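Local coordinates for C2 domain protein (Ramazzottius varieornatus, PDB 7DF2), which binds calcium ions through a cluster of loop carboxylates at one end of a C2-type beta sandwich, in a tardigrade-specific protein that is probably secreted, at residues F40-M45 / R187-P192; I126-R131 / V182-R187; D51-S56 / E175-S180; I76-P81 / R116-K121. All coordinates share one frame; numbering follows the deposited sequence. Where two conformers were deposited one is given.

Interaction 1. Residues F40-M45 / R187-P192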
# COMPACT_ATOMS: atom_id res chain seq x y z
N PHE A 40 -17.22 11.96 -4.69
CA PHE A 40 -16.82 10.86 -5.56
C PHE A 40 -15.39 11.17 -6.00
O PHE A 40 -15.14 12.20 -6.62
CB PHE A 40 -17.78 10.74 -6.75
CG PHE A 40 -19.22 10.70 -6.33
CD1 PHE A 40 -19.93 11.87 -6.09
CD2 PHE A 40 -19.86 9.48 -6.14
CE1 PHE A 40 -21.24 11.83 -5.68
CE2 PHE A 40 -21.18 9.43 -5.73
CZ PHE A 40 -21.87 10.61 -5.51
N PHE A 41 -14.45 10.32 -5.60
CA PHE A 41 -13.07 10.63 -5.93
C PHE A 41 -12.28 9.33 -6.08
O PHE A 41 -12.73 8.25 -5.69
CB PHE A 41 -12.42 11.55 -4.88
CG PHE A 41 -12.59 11.10 -3.45
CD1 PHE A 41 -13.75 11.37 -2.74
CD2 PHE A 41 -11.56 10.41 -2.80
CE1 PHE A 41 -13.91 10.97 -1.42
CE2 PHE A 41 -11.71 10.01 -1.48
CZ PHE A 41 -12.88 10.28 -0.79
N ARG A 42 -11.12 9.46 -6.71
CA ARG A 42 -10.26 8.33 -7.04
C ARG A 42 -8.95 8.53 -6.31
O ARG A 42 -8.47 9.66 -6.20
CB ARG A 42 -10.03 8.26 -8.56
CG ARG A 42 -9.08 7.15 -9.02
CD ARG A 42 -9.34 6.88 -10.51
NE ARG A 42 -10.68 6.33 -10.70
CZ ARG A 42 -11.35 6.37 -11.84
NH1 ARG A 42 -12.57 5.83 -11.92
NH2 ARG A 42 -10.81 6.94 -12.91
N ILE A 43 -8.40 7.45 -5.77
CA ILE A 43 -7.11 7.46 -5.10
C ILE A 43 -6.15 6.58 -5.89
O ILE A 43 -6.48 5.43 -6.19
CB ILE A 43 -7.21 6.94 -3.65
CG1 ILE A 43 -8.23 7.76 -2.86
CG2 ILE A 43 -5.83 6.96 -2.96
CD1 ILE A 43 -9.53 7.05 -2.69
N GLU A 44 -4.98 7.12 -6.22
CA GLU A 44 -3.91 6.36 -6.86
C GLU A 44 -2.80 6.16 -5.85
O GLU A 44 -2.42 7.11 -5.14
CB GLU A 44 -3.38 7.07 -8.11
CG GLU A 44 -4.46 7.30 -9.16
CD GLU A 44 -3.91 7.94 -10.42
OE1 GLU A 44 -2.70 8.25 -10.46
OE2 GLU A 44 -4.70 8.16 -11.35
N MET A 45 -2.30 4.93 -5.76
CA MET A 45 -1.22 4.57 -4.85
C MET A 45 -0.06 4.04 -5.67
O MET A 45 -0.19 3.02 -6.36
CB MET A 45 -1.70 3.53 -3.84
CG MET A 45 -0.60 2.87 -3.01
SD MET A 45 -1.38 1.63 -1.94
CE MET A 45 0.07 0.86 -1.23
N ARG A 187 -1.97 10.08 -5.17
CA ARG A 187 -2.77 11.15 -5.76
C ARG A 187 -4.23 10.91 -5.40
O ARG A 187 -4.64 9.76 -5.20
CB ARG A 187 -2.64 11.22 -7.30
CG ARG A 187 -1.39 11.88 -7.81
CD ARG A 187 -1.51 12.38 -9.24
NE ARG A 187 -2.12 11.40 -10.14
CZ ARG A 187 -2.71 11.71 -11.29
NH1 ARG A 187 -2.77 12.98 -11.68
NH2 ARG A 187 -3.24 10.77 -12.06
N TRP A 188 -5.02 11.98 -5.33
CA TRP A 188 -6.45 11.76 -5.28
C TRP A 188 -7.16 13.00 -5.81
O TRP A 188 -6.67 14.12 -5.68
CB TRP A 188 -6.96 11.39 -3.88
CG TRP A 188 -6.64 12.31 -2.73
CD1 TRP A 188 -5.79 13.39 -2.73
CD2 TRP A 188 -7.17 12.22 -1.42
NE1 TRP A 188 -5.76 13.96 -1.48
CE2 TRP A 188 -6.61 13.27 -0.66
CE3 TRP A 188 -8.09 11.36 -0.81
CZ2 TRP A 188 -6.92 13.47 0.68
CZ3 TRP A 188 -8.40 11.56 0.53
CH2 TRP A 188 -7.82 12.61 1.26
N TYR A 189 -8.33 12.76 -6.39
CA TYR A 189 -9.01 13.80 -7.15
C TYR A 189 -10.46 13.41 -7.35
O TYR A 189 -10.80 12.22 -7.45
CB TYR A 189 -8.34 14.03 -8.52
CG TYR A 189 -8.00 12.75 -9.26
CD1 TYR A 189 -6.77 12.12 -9.08
CD2 TYR A 189 -8.90 12.19 -10.16
CE1 TYR A 189 -6.47 10.94 -9.75
CE2 TYR A 189 -8.60 11.03 -10.84
CZ TYR A 189 -7.38 10.41 -10.64
OH TYR A 189 -7.11 9.26 -11.34
N ASN A 190 -11.31 14.42 -7.42
CA ASN A 190 -12.71 14.20 -7.69
C ASN A 190 -12.90 13.67 -9.11
O ASN A 190 -12.17 14.03 -10.03
CB ASN A 190 -13.50 15.49 -7.50
CG ASN A 190 -13.40 16.01 -6.08
OD1 ASN A 190 -13.83 15.35 -5.14
ND2 ASN A 190 -12.84 17.20 -5.92
N ILE A 191 -13.89 12.79 -9.26
CA ILE A 191 -14.27 12.22 -10.54
C ILE A 191 -15.78 12.33 -10.66
O ILE A 191 -16.48 12.38 -9.63
CB ILE A 191 -13.80 10.76 -10.67
CG1 ILE A 191 -14.34 9.92 -9.50
CG2 ILE A 191 -12.28 10.70 -10.78
CD1 ILE A 191 -14.18 8.40 -9.66
N PRO A 192 -16.33 12.37 -11.87
CA PRO A 192 -17.80 12.38 -12.01
C PRO A 192 -18.41 11.13 -11.41
O PRO A 192 -17.84 10.04 -11.50
CB PRO A 192 -18.02 12.45 -13.52
CG PRO A 192 -16.74 12.99 -14.07
CD PRO A 192 -15.65 12.48 -13.17
O HOH W 1 -16.64 14.62 -5.50
O HOH W 2 -8.18 7.91 -13.63

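Interaction 2. Residues I126-R131 / V182-R187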
# COMPACT_ATOMS: atom_id res chain seq x y z
N ILE A 126 -7.52 7.08 4.85
CA ILE A 126 -7.38 5.97 3.92
C ILE A 126 -6.00 5.36 4.14
O ILE A 126 -4.99 6.06 4.11
CB ILE A 126 -7.54 6.44 2.46
CG1 ILE A 126 -8.96 6.95 2.22
CG2 ILE A 126 -7.20 5.33 1.48
CD1 ILE A 126 -9.16 7.60 0.88
N ALA A 127 -5.97 4.05 4.35
CA ALA A 127 -4.74 3.35 4.67
C ALA A 127 -4.16 2.73 3.41
O ALA A 127 -4.77 1.84 2.82
CB ALA A 127 -4.98 2.28 5.73
N MET A 128 -2.99 3.20 2.99
CA MET A 128 -2.21 2.50 1.99
C MET A 128 -1.55 1.31 2.68
O MET A 128 -0.82 1.50 3.66
CB MET A 128 -1.18 3.43 1.37
CG MET A 128 -1.80 4.55 0.56
SD MET A 128 -0.56 5.58 -0.24
CE MET A 128 0.02 6.60 1.11
N ARG A 129 -1.84 0.10 2.22
CA ARG A 129 -1.36 -1.13 2.85
C ARG A 129 -0.44 -1.86 1.89
O ARG A 129 -0.78 -2.03 0.71
CB ARG A 129 -2.52 -2.05 3.27
CG ARG A 129 -3.39 -1.49 4.38
CD ARG A 129 -4.35 -2.57 4.87
NE ARG A 129 -5.22 -2.07 5.93
CZ ARG A 129 -4.94 -2.12 7.22
NH1 ARG A 129 -3.80 -2.67 7.64
NH2 ARG A 129 -5.80 -1.63 8.10
N VAL A 130 0.72 -2.30 2.38
CA VAL A 130 1.64 -3.13 1.61
C VAL A 130 2.08 -4.28 2.49
O VAL A 130 2.36 -4.10 3.68
CB VAL A 130 2.88 -2.34 1.11
CG1 VAL A 130 3.87 -3.27 0.41
CG2 VAL A 130 2.47 -1.21 0.17
N ARG A 131 2.14 -5.48 1.91
CA ARG A 131 2.72 -6.62 2.61
C ARG A 131 3.80 -7.23 1.74
O ARG A 131 3.60 -7.47 0.54
CB ARG A 131 1.66 -7.66 2.96
CG ARG A 131 2.25 -8.97 3.55
CD ARG A 131 1.11 -9.89 4.01
NE ARG A 131 1.58 -11.17 4.51
CZ ARG A 131 1.95 -11.40 5.76
NH1 ARG A 131 1.92 -10.42 6.65
NH2 ARG A 131 2.36 -12.60 6.13
N VAL A 182 8.92 0.95 2.85
CA VAL A 182 8.36 1.00 1.50
C VAL A 182 8.13 2.47 1.19
O VAL A 182 7.62 3.23 2.03
CB VAL A 182 7.07 0.18 1.35
CG1 VAL A 182 5.93 0.74 2.16
CG2 VAL A 182 6.68 0.14 -0.14
N TYR A 183 8.55 2.90 0.01
CA TYR A 183 8.42 4.29 -0.38
C TYR A 183 7.18 4.41 -1.24
O TYR A 183 7.03 3.68 -2.23
CB TYR A 183 9.66 4.77 -1.12
CG TYR A 183 10.84 4.82 -0.19
CD1 TYR A 183 11.55 3.67 0.11
CD2 TYR A 183 11.21 6.01 0.44
CE1 TYR A 183 12.63 3.70 1.01
CE2 TYR A 183 12.28 6.05 1.33
CZ TYR A 183 12.99 4.89 1.60
OH TYR A 183 14.06 4.90 2.48
N LEU A 184 6.28 5.31 -0.84
CA LEU A 184 4.95 5.43 -1.44
C LEU A 184 4.70 6.85 -1.92
O LEU A 184 5.26 7.81 -1.38
CB LEU A 184 3.85 5.06 -0.44
CG LEU A 184 3.94 3.67 0.17
CD1 LEU A 184 2.86 3.50 1.24
CD2 LEU A 184 3.78 2.63 -0.94
N ARG A 185 3.84 6.97 -2.93
CA ARG A 185 3.27 8.26 -3.31
C ARG A 185 1.78 8.05 -3.54
O ARG A 185 1.35 6.96 -3.92
CB ARG A 185 3.87 8.83 -4.60
CG ARG A 185 5.35 9.03 -4.61
CD ARG A 185 5.75 9.80 -5.86
NE ARG A 185 5.33 9.16 -7.10
CZ ARG A 185 5.32 9.78 -8.28
NH1 ARG A 185 5.68 11.06 -8.36
NH2 ARG A 185 4.94 9.13 -9.38
N TYR A 186 1.00 9.12 -3.38
CA TYR A 186 -0.41 9.00 -3.71
C TYR A 186 -0.88 10.26 -4.42
O TYR A 186 -0.26 11.32 -4.33
CB TYR A 186 -1.28 8.75 -2.47
CG TYR A 186 -1.38 9.94 -1.55
CD1 TYR A 186 -0.44 10.15 -0.55
CD2 TYR A 186 -2.44 10.85 -1.66
CE1 TYR A 186 -0.53 11.25 0.31
CE2 TYR A 186 -2.54 11.94 -0.82
CZ TYR A 186 -1.58 12.13 0.17
OH TYR A 186 -1.69 13.22 1.01
N ARG A 187 -1.97 10.08 -5.17
CA ARG A 187 -2.77 11.15 -5.76
C ARG A 187 -4.23 10.91 -5.40
O ARG A 187 -4.64 9.76 -5.20
CB ARG A 187 -2.64 11.22 -7.30
CG ARG A 187 -1.39 11.88 -7.81
CD ARG A 187 -1.51 12.38 -9.24
NE ARG A 187 -2.12 11.40 -10.14
CZ ARG A 187 -2.71 11.71 -11.29
NH1 ARG A 187 -2.77 12.98 -11.68
NH2 ARG A 187 -3.24 10.77 -12.06

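Interaction 3. Residues D51-S56 / E175-S180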
# COMPACT_ATOMS: atom_id res chain seq x y z
N ASP A 51 12.73 -1.28 0.56
CA ASP A 51 14.04 -1.59 1.13
C ASP A 51 13.83 -2.66 2.20
O ASP A 51 13.42 -2.35 3.31
CB ASP A 51 14.71 -0.35 1.71
CG ASP A 51 16.13 -0.62 2.23
OD1 ASP A 51 16.66 -1.75 2.03
OD2 ASP A 51 16.71 0.29 2.86
N THR A 52 14.08 -3.92 1.83
CA THR A 52 13.98 -5.01 2.80
C THR A 52 15.18 -5.07 3.73
O THR A 52 15.13 -5.77 4.75
CB THR A 52 13.91 -6.36 2.09
OG1 THR A 52 15.18 -6.62 1.47
CG2 THR A 52 12.80 -6.39 1.02
N GLN A 53 16.27 -4.38 3.37
CA GLN A 53 17.57 -4.50 4.04
C GLN A 53 18.07 -5.95 4.07
O GLN A 53 18.96 -6.29 4.86
CB GLN A 53 17.52 -3.93 5.46
CG GLN A 53 16.97 -2.51 5.53
CD GLN A 53 17.10 -1.93 6.91
OE1 GLN A 53 16.45 -2.40 7.85
NE2 GLN A 53 17.94 -0.89 7.06
N GLY A 54 17.51 -6.79 3.20
CA GLY A 54 17.84 -8.19 3.15
C GLY A 54 17.33 -9.02 4.29
O GLY A 54 17.80 -10.15 4.46
N LYS A 55 16.37 -8.52 5.07
CA LYS A 55 16.01 -9.17 6.33
C LYS A 55 14.52 -9.46 6.42
O LYS A 55 13.68 -8.72 5.91
CB LYS A 55 16.41 -8.28 7.50
CG LYS A 55 17.93 -8.12 7.63
CD LYS A 55 18.28 -7.16 8.76
CE LYS A 55 19.78 -6.92 8.82
NZ LYS A 55 20.16 -6.08 10.00
N SER A 56 14.22 -10.55 7.13
CA SER A 56 12.89 -10.88 7.57
C SER A 56 12.52 -9.98 8.76
O SER A 56 13.37 -9.30 9.33
CB SER A 56 12.83 -12.34 7.99
OG SER A 56 13.07 -13.20 6.89
N GLU A 175 5.89 -2.37 10.17
CA GLU A 175 5.27 -2.46 11.49
C GLU A 175 6.15 -3.22 12.48
O GLU A 175 6.19 -2.88 13.67
CB GLU A 175 3.88 -3.11 11.41
CG GLU A 175 3.84 -4.64 11.33
CD GLU A 175 2.41 -5.21 11.26
OE1 GLU A 175 1.43 -4.48 11.52
OE2 GLU A 175 2.28 -6.41 10.93
N ASP A 176 6.88 -4.23 12.01
CA ASP A 176 7.75 -5.05 12.85
C ASP A 176 9.18 -4.51 12.92
O ASP A 176 9.79 -4.52 13.99
CB ASP A 176 7.78 -6.49 12.35
CG ASP A 176 6.51 -7.26 12.66
OD1 ASP A 176 5.65 -6.75 13.43
OD2 ASP A 176 6.36 -8.38 12.14
N ARG A 177 9.74 -4.08 11.79
CA ARG A 177 11.08 -3.49 11.73
C ARG A 177 10.95 -2.12 11.07
O ARG A 177 10.88 -2.03 9.84
CB ARG A 177 12.06 -4.35 10.94
CG ARG A 177 12.64 -5.54 11.66
CD ARG A 177 13.65 -6.27 10.78
NE ARG A 177 15.00 -5.72 10.95
CZ ARG A 177 15.63 -4.97 10.04
NH1 ARG A 177 16.85 -4.51 10.30
NH2 ARG A 177 15.06 -4.69 8.88
N ALA A 178 10.93 -1.06 11.89
CA ALA A 178 10.74 0.28 11.36
C ALA A 178 11.86 0.71 10.41
O ALA A 178 11.65 1.62 9.61
CB ALA A 178 10.63 1.29 12.50
N SER A 179 13.04 0.07 10.47
CA SER A 179 14.11 0.44 9.55
C SER A 179 13.89 -0.10 8.14
O SER A 179 14.56 0.35 7.21
CB SER A 179 15.47 -0.02 10.06
OG SER A 179 15.55 -1.43 10.10
N SER A 180 12.98 -1.06 7.98
CA SER A 180 12.52 -1.46 6.65
C SER A 180 11.46 -0.47 6.19
O SER A 180 10.52 -0.17 6.93
CB SER A 180 11.96 -2.89 6.70
OG SER A 180 11.54 -3.31 5.41
O HOH W 3 14.79 1.11 4.61
O HOH W 4 13.22 -5.99 6.98
O HOH W 5 19.20 -3.50 9.24

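Interaction 4. Residues I76-P81 / R116-K121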
# COMPACT_ATOMS: atom_id res chain seq x y z
N ILE A 76 -5.44 -0.34 -1.36
CA ILE A 76 -5.89 0.95 -0.84
C ILE A 76 -7.09 0.67 0.06
O ILE A 76 -8.15 0.27 -0.43
CB ILE A 76 -6.27 1.92 -1.97
CG1 ILE A 76 -5.07 2.23 -2.86
CG2 ILE A 76 -6.86 3.19 -1.40
CD1 ILE A 76 -5.45 2.85 -4.24
N ASP A 77 -6.93 0.86 1.38
CA ASP A 77 -7.94 0.49 2.36
C ASP A 77 -8.78 1.71 2.73
O ASP A 77 -8.41 2.49 3.62
CB ASP A 77 -7.29 -0.13 3.60
CG ASP A 77 -8.31 -0.61 4.63
OD1 ASP A 77 -9.54 -0.52 4.36
OD2 ASP A 77 -7.87 -1.09 5.70
N THR A 78 -9.94 1.85 2.10
CA THR A 78 -10.82 2.97 2.37
C THR A 78 -11.81 2.70 3.50
O THR A 78 -12.57 3.61 3.86
CB THR A 78 -11.61 3.33 1.11
OG1 THR A 78 -12.32 2.17 0.66
CG2 THR A 78 -10.66 3.84 0.01
N GLU A 79 -11.82 1.50 4.06
CA GLU A 79 -12.87 1.07 4.98
C GLU A 79 -12.39 0.78 6.39
O GLU A 79 -13.08 1.11 7.36
CB GLU A 79 -13.58 -0.17 4.43
CG GLU A 79 -14.10 -0.05 3.00
CD GLU A 79 -14.77 -1.33 2.53
OE1 GLU A 79 -15.00 -2.22 3.38
OE2 GLU A 79 -15.08 -1.45 1.33
N LYS A 80 -11.22 0.15 6.55
CA LYS A 80 -10.77 -0.30 7.88
C LYS A 80 -9.35 0.17 8.20
O LYS A 80 -8.50 -0.64 8.61
CB LYS A 80 -10.88 -1.82 7.96
CG LYS A 80 -12.26 -2.37 7.64
CD LYS A 80 -13.22 -2.13 8.81
CE LYS A 80 -14.46 -3.02 8.75
NZ LYS A 80 -15.52 -2.55 9.71
N PRO A 81 -9.07 1.47 8.09
CA PRO A 81 -7.67 1.93 8.17
C PRO A 81 -7.03 1.72 9.53
O PRO A 81 -5.80 1.71 9.62
CB PRO A 81 -7.77 3.42 7.85
CG PRO A 81 -9.13 3.80 8.29
CD PRO A 81 -9.99 2.61 7.94
N ARG A 116 -8.27 3.06 -6.53
CA ARG A 116 -9.55 2.70 -5.95
C ARG A 116 -10.37 3.96 -5.78
O ARG A 116 -9.82 5.04 -5.52
CB ARG A 116 -9.37 1.99 -4.60
CG ARG A 116 -10.69 1.47 -4.02
CD ARG A 116 -10.48 0.78 -2.67
NE ARG A 116 -11.74 0.26 -2.16
CZ ARG A 116 -11.88 -0.36 -0.99
NH1 ARG A 116 -10.83 -0.55 -0.20
NH2 ARG A 116 -13.08 -0.80 -0.61
N ASP A 117 -11.69 3.82 -5.90
CA ASP A 117 -12.59 4.96 -5.83
C ASP A 117 -13.41 4.94 -4.55
O ASP A 117 -13.70 3.88 -3.98
CB ASP A 117 -13.57 4.97 -7.01
CG ASP A 117 -12.88 4.98 -8.35
OD1 ASP A 117 -11.68 5.29 -8.40
OD2 ASP A 117 -13.55 4.68 -9.35
N VAL A 118 -13.81 6.14 -4.13
CA VAL A 118 -14.76 6.33 -3.04
C VAL A 118 -16.00 6.95 -3.68
O VAL A 118 -15.91 7.98 -4.34
CB VAL A 118 -14.20 7.24 -1.94
CG1 VAL A 118 -15.30 7.62 -0.96
CG2 VAL A 118 -13.04 6.54 -1.22
N CYS A 119 -17.15 6.32 -3.48
CA CYS A 119 -18.34 6.68 -4.25
C CYS A 119 -19.48 7.13 -3.33
O CYS A 119 -20.44 6.39 -3.09
CB CYS A 119 -18.73 5.51 -5.12
SG CYS A 119 -17.39 5.03 -6.28
N GLY A 120 -19.39 8.36 -2.84
CA GLY A 120 -20.46 8.98 -2.10
C GLY A 120 -20.35 8.80 -0.60
O GLY A 120 -21.03 9.52 0.14
N LYS A 121 -19.54 7.87 -0.14
CA LYS A 121 -19.27 7.74 1.28
C LYS A 121 -18.32 8.85 1.71
O LYS A 121 -17.69 9.53 0.89
CB LYS A 121 -18.69 6.37 1.59
CG LYS A 121 -19.63 5.46 2.36
CD LYS A 121 -19.08 5.11 3.74
CE LYS A 121 -19.16 3.61 4.00
NZ LYS A 121 -19.37 3.26 5.44
O HOH W 6 -14.09 2.68 -1.45

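Interaction 1. Residues F40-M45 / R187-P192
E44 and R187 face each other across an antiparallel strand pair in one sheet of the C2 beta sandwich, their side chains alongside. R187 donates to E44 OE1 through NE and, at 3.0 Å, NH2, both from the same face of the carboxylate plane. The other oxygen, OE2, takes the proton of Y189 OH at 2.6 Å, on its anti side but 35° out of the carboxylate plane. The Y189 ring stands between its backbone N and carbonyl carbon (chi1 45°), which sets it beside R42 and brings OH to E44. With an alanine for E44, R187 would probably lose one of its acidic partners, E161 being another, and the Y189 hydroxyl this acceptor. R42 runs along Y189, its CB 4.3 Å from the ring centroid in an off-centre CH-pi contact, while its guanidinium pairs with D117. I191 CD1 lies over one face of that guanidinium. On the other, inward side of the sheet, I43 CG1 rests against W188 CB. Backbone bonds hold the register, R42 with Y189 and E44 with R187, each pair bonded in both directions. Beyond them, I191 N donates to F40 O at 3.0 Å, from 37° out of the carbonyl plane.

Interaction 2. Residues I126-R131 / V182-R187
M128 carries the first contacts along 126-131, reaching from its strand toward L184 and Y186 of the facing one. Its CB meets L184 CD1 at 4.0 Å, and farther out SD touches Y186 CB at 3.9 Å. The thioether chain turns at its last torsion (chi3 -77°), which swings CE to 3.9 Å from Y186 CD1, at an oblique approach to the ring; the two side chains cross at about a right angle. The tyrosine hydroxyl bonds to N155. R129, next along, directs its side chain the other way, to a salt bridge with D77. V130 again points across the gap. Its CG2 is the branch that touches, lying 4.2 Å from L184 CD2 and 4.4 Å from V182 CG2, so the two methyls of L184 are divided between M128 and V130. No hydrogen bond links the segments: their axes approach no closer than 9.6 Å and run at 148° to each other, and the side chains that meet are apolar at their points of contact. Buried near the centre of the chain, this is the face-to-face packing of two antiparallel sheets that forms the hydrophobic core of a C2-type beta sandwich.

Interaction 3. Residues D51-S56 / E175-S180
The guanidinium of R177 has the aliphatic part of K55 over one face, with CD 3.4 Å above the plane and displaced toward the rim, and the amide oxygen of Q53 near its edge. The amide and guanidinium planes stand 42° apart. R177 NH2 gives Q53 OE1 a bond of 2.9 Å, in the amide carbonyl plane, and NH1 adds a weak one. The same oxygen takes the proton of S179 OG at 2.6 Å, tilted 19° from that plane, so two firm donors grip a single acceptor. A bend in the R177 chain at chi3 (89°) lets it cross K55 at about a right angle. The ammonium of K55 lies near NH1, two like charges whose repulsion is probably eased by water 5, which accepts from both. These residues sit on two loops of the C2 fold at its calcium-binding end, each carrying a beta turn: type I' from T52 to K55 and type I from R177 to S180. S56 OG bonds to D141, a calcium ligand, which places the first loop beside the metal site. An Asx turn at D51 and an ST turn at T52 brace that loop, D51 OD1 accepting from Q53 N and T52 OG1 from G54 N. Water 3 donates to D51 OD2 and S179 O, another water link between the loops. S180 OG lies 3.0 Å from D51 O and also hydrogen-bonds with Y146 OH.

Interaction 4. Residues I76-P81 / R116-K121
At the end of strand 70-77 in the C2 sandwich, the chain leaves one sheet through an Asx turn at D77, and R116 from the edge strand 107-119 of the other sheet reaches over to it. The arginine is fully extended, with CG anti to the backbone N (chi1 -175°) and every later torsion close to 180°, which carries its guanidinium across to the turn. NH1 donates to I76 O at 2.8 Å, nearly straight (161°) and in plane with both guanidinium and carbonyl. E79 comes in at about a right angle, its OE2 meeting R116 NH2 at 2.9 Å near the guanidinium edge in a salt bridge whose hydrogen bond is weak. T78 OG1 sits 3.0 Å above the centre of one guanidinium face. N201 and S199 supply further partners for NH1 and NE. With a leucine for R116, I76 O would probably lose this donor and the E79 carboxylate its charged mate across the contact. Closer to the sandwich core, I76 and R116 run alongside each other in opposite directions, I76 CD1 4.0 Å from R116 CB. The turn is held from within by D77 OD1, which accepts from E79 N and K80 N on one face of its carboxylate and also bonds N201, while OD2 pairs with R129. T78 CG2 packs on V118 CG2 at 3.8 Å, and water 6 joins T78 OG1 to D117 O, with 2.8 Å to each.

Overall arrangement
From the N terminus, 40-45 opens the widest loop, closed by interaction 1 only when 187-192 joins it in the same sheet. Everything else nests inside. Strand 41-51 leads to 51-56, which interaction 3 ties to 175-180 at the calcium-binding end, on the other side of the chain's centre. Within that loop, interaction 4 closes first, bringing 76-81 of one sheet to 116-121 of the other. Interaction 2 follows in series, with 126-131 meeting 182-187 across the core, and its segments alternate with those of interaction 3, so these two cross. Interactions 1 and 2 share R187; A127 and D77 join interactions 2 and 4, and R42 and D117 join 1 and 4.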